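PDB 5EZM: 4-amino-4-deoxy-L-arabinose transferase or related glycosyltransferases of PMT family from Cupriavidus metallidurans, which probably transfers 4-amino-4-deoxy-L-arabinose to lipid A, as a zinc-binding membrane glycosyltransferase of the GT-C fold. Local coordinates for residues Arg131-Arg136 with Phe321-Met326; Leu297-Ile302 with Val362-Leu367; Pro304-Ala309 with Ile358-Ala363. All coordinates share one frame; numbering follows the deposited sequence.

Contact 1 of 3, residues Arg131-Arg136 with Phe321-Met326; sequences RWFGAR and FRPALM. With MPG ([(Z)-octadec-9-enyl] (2R)-2,3-bis(oxidanyl)propanoate), chain J.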
# COMPACT_ATOMS: atom_id res chain seq x y z
N ARG A 131 -17.05 -5.30 -20.22
CA ARG A 131 -16.87 -5.23 -21.66
C ARG A 131 -16.71 -6.61 -22.27
O ARG A 131 -17.39 -6.96 -23.24
CB ARG A 131 -15.66 -4.35 -21.99
CG ARG A 131 -15.38 -4.19 -23.47
CD ARG A 131 -16.50 -3.44 -24.17
NE ARG A 131 -16.06 -2.89 -25.45
CZ ARG A 131 -16.88 -2.32 -26.33
NH1 ARG A 131 -18.18 -2.23 -26.07
NH2 ARG A 131 -16.40 -1.84 -27.47
N TRP A 132 -15.81 -7.43 -21.72
CA TRP A 132 -15.48 -8.71 -22.34
C TRP A 132 -16.40 -9.85 -21.92
O TRP A 132 -16.67 -10.74 -22.73
CB TRP A 132 -14.04 -9.10 -22.02
CG TRP A 132 -13.03 -8.40 -22.87
CD1 TRP A 132 -12.28 -7.32 -22.53
CD2 TRP A 132 -12.65 -8.75 -24.21
NE1 TRP A 132 -11.45 -6.96 -23.57
CE2 TRP A 132 -11.66 -7.82 -24.61
CE3 TRP A 132 -13.05 -9.74 -25.10
CZ2 TRP A 132 -11.07 -7.87 -25.87
CZ3 TRP A 132 -12.46 -9.79 -26.35
CH2 TRP A 132 -11.48 -8.86 -26.73
N PHE A 133 -16.89 -9.85 -20.68
CA PHE A 133 -17.63 -10.99 -20.16
C PHE A 133 -19.04 -10.68 -19.68
O PHE A 133 -19.77 -11.61 -19.34
CB PHE A 133 -16.84 -11.65 -19.02
CG PHE A 133 -15.42 -11.97 -19.38
CD1 PHE A 133 -15.13 -12.98 -20.28
CD2 PHE A 133 -14.37 -11.27 -18.81
CE1 PHE A 133 -13.83 -13.28 -20.62
CE2 PHE A 133 -13.06 -11.57 -19.13
CZ PHE A 133 -12.79 -12.58 -20.04
N GLY A 134 -19.44 -9.42 -19.64
CA GLY A 134 -20.82 -9.07 -19.36
C GLY A 134 -20.99 -8.51 -17.95
O GLY A 134 -20.06 -8.44 -17.15
N ALA A 135 -22.24 -8.14 -17.67
CA ALA A 135 -22.55 -7.44 -16.43
C ALA A 135 -22.39 -8.36 -15.21
O ALA A 135 -21.79 -7.96 -14.21
CB ALA A 135 -23.97 -6.87 -16.49
N ARG A 136 -22.92 -9.58 -15.29
CA ARG A 136 -22.87 -10.48 -14.13
C ARG A 136 -21.43 -10.78 -13.73
O ARG A 136 -21.06 -10.67 -12.56
CB ARG A 136 -23.64 -11.76 -14.44
CG ARG A 136 -24.02 -12.59 -13.22
CD ARG A 136 -24.85 -13.81 -13.61
NE ARG A 136 -24.38 -15.02 -12.93
CZ ARG A 136 -24.97 -15.57 -11.87
NH1 ARG A 136 -26.07 -15.02 -11.36
NH2 ARG A 136 -24.47 -16.67 -11.32
N PHE A 321 -8.20 -11.76 -29.85
CA PHE A 321 -7.60 -11.37 -28.58
C PHE A 321 -8.25 -12.14 -27.44
O PHE A 321 -9.48 -12.16 -27.32
CB PHE A 321 -7.76 -9.86 -28.37
CG PHE A 321 -7.06 -9.35 -27.15
CD1 PHE A 321 -5.72 -9.00 -27.19
CD2 PHE A 321 -7.74 -9.20 -25.95
CE1 PHE A 321 -5.07 -8.52 -26.08
CE2 PHE A 321 -7.10 -8.72 -24.83
CZ PHE A 321 -5.77 -8.38 -24.89
N ARG A 322 -7.43 -12.78 -26.61
CA ARG A 322 -7.93 -13.60 -25.50
C ARG A 322 -7.74 -12.85 -24.19
O ARG A 322 -6.63 -12.84 -23.63
CB ARG A 322 -7.20 -14.94 -25.46
N PRO A 323 -8.79 -12.23 -23.63
CA PRO A 323 -8.61 -11.37 -22.45
C PRO A 323 -8.24 -12.14 -21.18
O PRO A 323 -7.30 -11.76 -20.48
CB PRO A 323 -9.98 -10.69 -22.30
CG PRO A 323 -10.94 -11.62 -22.97
CD PRO A 323 -10.19 -12.24 -24.11
N ALA A 324 -8.99 -13.20 -20.87
CA ALA A 324 -8.70 -13.98 -19.67
C ALA A 324 -7.27 -14.51 -19.68
O ALA A 324 -6.60 -14.51 -18.65
CB ALA A 324 -9.70 -15.13 -19.54
N LEU A 325 -6.79 -14.95 -20.85
CA LEU A 325 -5.39 -15.36 -20.97
C LEU A 325 -4.45 -14.19 -20.68
O LEU A 325 -3.38 -14.39 -20.08
CB LEU A 325 -5.13 -15.93 -22.36
CG LEU A 325 -3.69 -16.28 -22.73
CD1 LEU A 325 -3.15 -17.38 -21.83
CD2 LEU A 325 -3.60 -16.69 -24.19
N MET A 326 -4.84 -12.98 -21.07
CA MET A 326 -4.00 -11.82 -20.79
C MET A 326 -3.94 -11.54 -19.29
O MET A 326 -2.87 -11.21 -18.76
CB MET A 326 -4.52 -10.59 -21.54
CG MET A 326 -3.73 -9.32 -21.27
SD MET A 326 -2.08 -9.37 -21.98
CE MET A 326 -2.46 -9.29 -23.73
C2 MPG J . -17.55 0.90 -13.41
C3 MPG J . -18.17 -0.16 -14.31
C4 MPG J . -19.32 -0.89 -13.64
C5 MPG J . -19.88 -2.04 -14.50
C6 MPG J . -21.04 -2.77 -13.80
C7 MPG J . -21.50 -4.02 -14.57
C8 MPG J . -22.65 -4.77 -13.84

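Contact 2 of 3, residues Leu297-Ile302 with Val362-Leu367; sequences LPWAGI and VALDRL. With MPG ([(Z)-octadec-9-enyl] (2R)-2,3-bis(oxidanyl)propanoate), chain O.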
# COMPACT_ATOMS: atom_id res chain seq x y z
N LEU A 297 -7.68 -15.01 -0.12
CA LEU A 297 -8.14 -16.17 0.63
C LEU A 297 -9.60 -16.53 0.39
O LEU A 297 -9.89 -17.71 0.14
CB LEU A 297 -7.85 -15.96 2.12
CG LEU A 297 -8.14 -17.14 3.05
CD1 LEU A 297 -7.31 -18.35 2.66
CD2 LEU A 297 -7.88 -16.75 4.49
N PRO A 298 -10.56 -15.60 0.45
CA PRO A 298 -11.97 -15.99 0.23
C PRO A 298 -12.24 -16.63 -1.12
O PRO A 298 -13.33 -17.18 -1.31
CB PRO A 298 -12.74 -14.68 0.40
CG PRO A 298 -11.73 -13.60 0.26
CD PRO A 298 -10.47 -14.17 0.81
N TRP A 299 -11.29 -16.58 -2.06
CA TRP A 299 -11.46 -17.21 -3.36
C TRP A 299 -10.46 -18.34 -3.59
O TRP A 299 -10.38 -18.87 -4.71
CB TRP A 299 -11.35 -16.17 -4.48
CG TRP A 299 -12.09 -14.89 -4.19
CD1 TRP A 299 -11.54 -13.65 -4.01
CD2 TRP A 299 -13.50 -14.73 -4.04
NE1 TRP A 299 -12.53 -12.73 -3.76
CE2 TRP A 299 -13.74 -13.36 -3.77
CE3 TRP A 299 -14.59 -15.60 -4.11
CZ2 TRP A 299 -15.02 -12.85 -3.57
CZ3 TRP A 299 -15.86 -15.09 -3.91
CH2 TRP A 299 -16.07 -13.73 -3.65
N ALA A 300 -9.70 -18.72 -2.57
CA ALA A 300 -8.69 -19.77 -2.74
C ALA A 300 -9.31 -21.06 -3.27
O ALA A 300 -8.71 -21.74 -4.11
CB ALA A 300 -7.96 -20.02 -1.42
N GLY A 301 -10.52 -21.38 -2.81
CA GLY A 301 -11.20 -22.59 -3.25
C GLY A 301 -11.47 -22.64 -4.74
O GLY A 301 -11.66 -23.73 -5.29
N ILE A 302 -11.49 -21.49 -5.42
CA ILE A 302 -11.70 -21.47 -6.87
C ILE A 302 -10.42 -21.15 -7.62
O ILE A 302 -10.47 -20.86 -8.82
CB ILE A 302 -12.83 -20.49 -7.27
CG1 ILE A 302 -12.41 -19.04 -7.02
CG2 ILE A 302 -14.13 -20.84 -6.56
CD1 ILE A 302 -13.33 -18.03 -7.66
N VAL A 362 -15.05 -14.26 -13.87
CA VAL A 362 -15.59 -15.22 -14.84
C VAL A 362 -15.80 -16.58 -14.18
O VAL A 362 -16.79 -17.26 -14.46
CB VAL A 362 -14.69 -15.30 -16.09
CG1 VAL A 362 -14.42 -13.91 -16.63
CG2 VAL A 362 -13.39 -16.02 -15.82
N ALA A 363 -14.91 -16.97 -13.26
CA ALA A 363 -15.05 -18.28 -12.63
C ALA A 363 -16.36 -18.35 -11.85
O ALA A 363 -17.19 -19.23 -12.09
CB ALA A 363 -13.85 -18.57 -11.73
N LEU A 364 -16.56 -17.39 -10.94
CA LEU A 364 -17.83 -17.31 -10.22
C LEU A 364 -19.00 -17.23 -11.19
O LEU A 364 -20.10 -17.71 -10.88
CB LEU A 364 -17.82 -16.10 -9.29
CG LEU A 364 -16.69 -16.05 -8.25
CD1 LEU A 364 -16.64 -14.70 -7.54
CD2 LEU A 364 -16.84 -17.18 -7.24
N ASP A 365 -18.79 -16.65 -12.37
CA ASP A 365 -19.89 -16.50 -13.31
C ASP A 365 -20.37 -17.84 -13.86
O ASP A 365 -21.53 -17.93 -14.29
CB ASP A 365 -19.48 -15.59 -14.47
CG ASP A 365 -20.64 -15.21 -15.35
OD1 ASP A 365 -21.78 -15.14 -14.83
OD2 ASP A 365 -20.42 -14.97 -16.56
N ARG A 366 -19.53 -18.87 -13.83
CA ARG A 366 -19.90 -20.18 -14.35
C ARG A 366 -20.36 -21.14 -13.26
O ARG A 366 -20.71 -22.29 -13.57
CB ARG A 366 -18.73 -20.78 -15.12
CG ARG A 366 -18.26 -19.92 -16.28
CD ARG A 366 -16.99 -20.49 -16.90
NE ARG A 366 -16.53 -19.68 -18.03
CZ ARG A 366 -15.37 -19.87 -18.66
NH1 ARG A 366 -14.55 -20.84 -18.28
NH2 ARG A 366 -15.04 -19.08 -19.68
N LEU A 367 -20.38 -20.71 -12.00
CA LEU A 367 -20.71 -21.60 -10.90
C LEU A 367 -22.21 -21.81 -10.77
O LEU A 367 -23.00 -20.86 -10.87
CB LEU A 367 -20.16 -21.04 -9.59
CG LEU A 367 -18.65 -20.92 -9.48
CD1 LEU A 367 -18.25 -20.41 -8.10
CD2 LEU A 367 -17.98 -22.26 -9.78
C2 MPG O . -5.32 -23.58 -3.85
C3 MPG O . -6.23 -24.69 -3.33
C4 MPG O . -7.53 -24.79 -4.11
C5 MPG O . -8.41 -25.97 -3.68
C6 MPG O . -9.52 -26.27 -4.70
C7 MPG O . -10.18 -27.64 -4.46
C8 MPG O . -10.94 -28.16 -5.70
C1 MPG O . -3.96 -23.55 -3.16

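Contact 3 of 3, residues Pro304-Ala309 with Ile358-Ala363; sequences PKLWTA and ILAGVA. With MPG ([(Z)-octadec-9-enyl] (2R)-2,3-bis(oxidanyl)propanoate), chain B; MPG ([(Z)-octadec-9-enyl] (2R)-2,3-bis(oxidanyl)propanoate), chain O.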
# COMPACT_ATOMS: atom_id res chain seq x y z
N PRO A 304 -8.18 -23.23 -8.81
CA PRO A 304 -8.17 -24.01 -10.06
C PRO A 304 -9.11 -23.45 -11.12
O PRO A 304 -8.72 -23.35 -12.29
CB PRO A 304 -8.62 -25.41 -9.59
CG PRO A 304 -8.21 -25.46 -8.16
CD PRO A 304 -8.42 -24.08 -7.64
N LYS A 305 -10.32 -23.06 -10.73
CA LYS A 305 -11.28 -22.51 -11.68
C LYS A 305 -10.84 -21.18 -12.26
O LYS A 305 -11.46 -20.70 -13.22
CB LYS A 305 -12.65 -22.38 -11.00
CG LYS A 305 -13.39 -23.70 -10.89
CD LYS A 305 -14.48 -23.68 -9.83
CE LYS A 305 -15.18 -25.04 -9.77
NZ LYS A 305 -16.11 -25.15 -8.60
N LEU A 306 -9.79 -20.56 -11.70
CA LEU A 306 -9.18 -19.41 -12.36
C LEU A 306 -8.33 -19.85 -13.54
O LEU A 306 -8.39 -19.25 -14.62
CB LEU A 306 -8.33 -18.62 -11.36
CG LEU A 306 -9.07 -18.03 -10.16
CD1 LEU A 306 -8.18 -17.01 -9.46
CD2 LEU A 306 -10.37 -17.39 -10.60
N TRP A 307 -7.54 -20.91 -13.36
CA TRP A 307 -6.76 -21.46 -14.47
C TRP A 307 -7.66 -21.87 -15.63
O TRP A 307 -7.47 -21.43 -16.77
CB TRP A 307 -5.94 -22.66 -13.97
CG TRP A 307 -5.15 -23.36 -15.04
CD1 TRP A 307 -5.52 -24.47 -15.73
CD2 TRP A 307 -3.86 -22.98 -15.54
NE1 TRP A 307 -4.55 -24.82 -16.63
CE2 TRP A 307 -3.52 -23.92 -16.53
CE3 TRP A 307 -2.97 -21.95 -15.25
CZ2 TRP A 307 -2.31 -23.86 -17.23
CZ3 TRP A 307 -1.77 -21.89 -15.95
CH2 TRP A 307 -1.46 -22.84 -16.93
N THR A 308 -8.70 -22.65 -15.34
CA THR A 308 -9.63 -23.12 -16.36
C THR A 308 -10.44 -21.95 -16.92
O THR A 308 -11.35 -22.13 -17.73
CB THR A 308 -10.58 -24.19 -15.80
OG1 THR A 308 -11.41 -23.62 -14.79
CG2 THR A 308 -9.79 -25.35 -15.22
N ALA A 309 -10.12 -20.74 -16.46
CA ALA A 309 -10.74 -19.54 -16.98
C ALA A 309 -9.93 -18.91 -18.11
O ALA A 309 -10.51 -18.29 -19.01
CB ALA A 309 -10.94 -18.52 -15.85
N ILE A 358 -10.53 -10.19 -12.22
CA ILE A 358 -11.16 -10.48 -13.51
C ILE A 358 -11.40 -11.97 -13.64
O ILE A 358 -12.52 -12.42 -13.90
CB ILE A 358 -10.30 -9.94 -14.67
CG1 ILE A 358 -10.12 -8.43 -14.54
CG2 ILE A 358 -10.92 -10.31 -16.01
CD1 ILE A 358 -9.31 -7.83 -15.67
N LEU A 359 -10.35 -12.77 -13.42
CA LEU A 359 -10.50 -14.22 -13.50
C LEU A 359 -11.58 -14.70 -12.55
O LEU A 359 -12.49 -15.45 -12.95
CB LEU A 359 -9.17 -14.91 -13.21
CG LEU A 359 -8.07 -14.68 -14.26
CD1 LEU A 359 -6.85 -15.55 -13.97
CD2 LEU A 359 -8.61 -14.95 -15.65
N ALA A 360 -11.54 -14.24 -11.30
CA ALA A 360 -12.58 -14.61 -10.35
C ALA A 360 -13.95 -14.29 -10.92
O ALA A 360 -14.86 -15.13 -10.92
CB ALA A 360 -12.36 -13.89 -9.02
N GLY A 361 -14.09 -13.08 -11.50
CA GLY A 361 -15.36 -12.67 -12.06
C GLY A 361 -15.92 -13.66 -13.05
O GLY A 361 -17.13 -13.91 -13.09
N VAL A 362 -15.05 -14.26 -13.87
CA VAL A 362 -15.59 -15.22 -14.84
C VAL A 362 -15.80 -16.58 -14.18
O VAL A 362 -16.79 -17.26 -14.46
CB VAL A 362 -14.69 -15.30 -16.09
CG1 VAL A 362 -14.42 -13.91 -16.63
CG2 VAL A 362 -13.39 -16.02 -15.82
N ALA A 363 -14.91 -16.97 -13.26
CA ALA A 363 -15.05 -18.28 -12.63
C ALA A 363 -16.36 -18.35 -11.85
O ALA A 363 -17.19 -19.23 -12.09
CB ALA A 363 -13.85 -18.57 -11.73
C2 MPG B . -7.15 -27.97 -13.68
C3 MPG B . -6.45 -26.88 -12.87
C4 MPG B . -4.97 -26.80 -13.23
C5 MPG B . -4.19 -25.79 -12.37
C6 MPG B . -2.73 -25.69 -12.81
C1 MPG B . -8.59 -28.22 -13.20
C2 MPG O . -5.32 -23.58 -3.85
C3 MPG O . -6.23 -24.69 -3.33
C4 MPG O . -7.53 -24.79 -4.11
C5 MPG O . -8.41 -25.97 -3.68
C6 MPG O . -9.52 -26.27 -4.70
C7 MPG O . -10.18 -27.64 -4.46
C8 MPG O . -10.94 -28.16 -5.70
C1 MPG O . -3.96 -23.55 -3.16

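Contact 1 of 3, residues Arg131-Arg136 with Phe321-Met326
Trp-132 and Pro-323 form the tight part of this contact. Trp-132 sits near the end of helix 112-133, and Pro-323 opens helix 323-339. The proline ring lies across one face of the indole. Its CB stands 3.8 Å from the centroid of the five-membered ring of Trp-132, 11° off the normal, which is a CH-pi contact. Pro-323 CG reaches farther across the same face, 3.5 Å from Trp-132 CE3. The far rim of the indole meets Phe-321, with Trp-132 CZ2 3.6 Å from Phe-321 CD2. These two aromatic planes are inclined at 34°, so the pair is oblique. CG of Phe-321 is anti to the backbone N (chi1 -175°), which puts CD2 at the indole's six-membered ring.

Phe-133 comes in beside the indole, and CB of Trp-132 lies over the centre of its ring. The tip of Phe-133 does the touching: CZ is 3.6 Å from Pro-323 CG and 4.0 Å from Ala-324 CB. No hydrogen bond joins the two segments. The indole NE1 is instead bonded to the carbonyl O of Leu-176 on helix 160-178, which is likely to help fix the rotation of the ring. An alanine in place of Trp-132 would probably leave Pro-323 without its aromatic platform and would lose the bond to Leu-176.

The other side is looser. Gly-134 has positive phi and turns the chain from helix 112-133 into helix 135-147. Beyond it, exposed Ala-135 meets a bound MPG lipid, its O 3.3 Å from C8 of MPG (chain J). Arg-136 leaves toward a salt bridge with Asp-365. The arrangement is aromatic-proline packing between helix ends, here in the helical membrane domain of a GT-C glycosyltransferase.

Contact 2 of 3, residues Leu297-Ile302 with Val362-Leu367
A short 3-10 segment, 297-301, lies between helices 288-295 and 303-310 of the membrane domain and packs against the end of helix 352-365. Leu-364 and Ile-302 carry most of the contact. Of the two Leu-364 methyls, CD1 goes to the indole of Trp-299, while CD2 goes chiefly to Ile-302. CD1 lies over a face of Trp-299, 4.2 Å from the centroid of the six-membered ring of Trp-299 and 27° off the normal, a CH-pi contact. The closest ring atom is Trp-299 CZ3, 3.7 Å from Leu-364 CD1.

The 3-10 turn brings Trp-299 and Ile-302 to the same side, with Ile-302 N bonded to Trp-299 O. This sets both side chains against one helix in the GT-C membrane bundle. The other methyl, Leu-364 CD2, meets Ile-302 CD1 at 3.6 Å. CG1 of Ile-302 takes the crowded position between backbone N and carbonyl carbon (chi1 68°), and from there CD1 reaches both Leu-364 and Ala-363. Ile-302 CD1 is 4.1 Å from Ala-363 CB.

The indole NE1 of Trp-299 is hydrogen-bonded to the carbonyl O of Ala-144, on helix 135-147. Within the turn, Ala-300 O lies 3.3 Å from C4 of MPG (chain O).

Contact 3 of 3, residues Pro304-Ala309 with Ile358-Ala363
The helical segments 304-309 and 358-363 cross almost perpendicularly, at 93°, with their axes 8.7 Å apart at the closest point. Their backbones come near each other at two places, Leu-306 with Leu-359 and Lys-305 with Ala-363. The small Ala-363 is consistent with the close approach at the second.

Leu-306 reaches in with one branch. Its CG is anti to the carbonyl carbon (chi1 -61°), and CD2 rests on the backbone of the other helix, 3.4 Å from Ala-360 N. The same Leu-306 methyl meets Leu-359 CB and Ala-363 CB, each at 3.8 Å. Ala-363 CB also sits against the backbone of the crossing helix, 3.5 Å from Lys-305 O. The aliphatic base of Lys-305 lies alongside this methyl, while the extended chain carries the amine away.

One helical turn on, Ala-309 CB meets Val-362 CG2 tip to tip at 3.5 Å. No hydrogen bond crosses the interface.

On helix 303-310, Trp-307 points away from segment 358-363. The hydrocarbon chain of MPG (chain B) lies over one face of the indole, through C5 and C6; its C4 is 3.5 Å from Trp-307 CD1. Pro-304 meets the second lipid, MPG (chain O).

Helix 352-365 has other neighbours: Phe-133 of helix 112-133 touches Ile-358 and Val-362, and Ala-324 of helix 323-339 touches Leu-359.

In the fold
Contacts 2 and 3 are buried and nearly continuous. They share Val-362 and Ala-363 and use helix 352-365, and both touch MPG (chain O). Contact 1 is only partly buried. It joins helix 112-133 to helix 323-339 and reaches the others through Phe-133 (on Val-362), Ala-324 (on Ala-309 and Leu-359) and the salt bridge between Arg-136 and Asp-365. None of the three has a hydrogen bond between its segments. Contact 1 is aromatic, with one proline on an indole face, at helix ends. Contact 2 sets a leucine between a tryptophan face and an isoleucine tip. Contact 3 relies on alanines, two leucines and a valine where two helices cross closely.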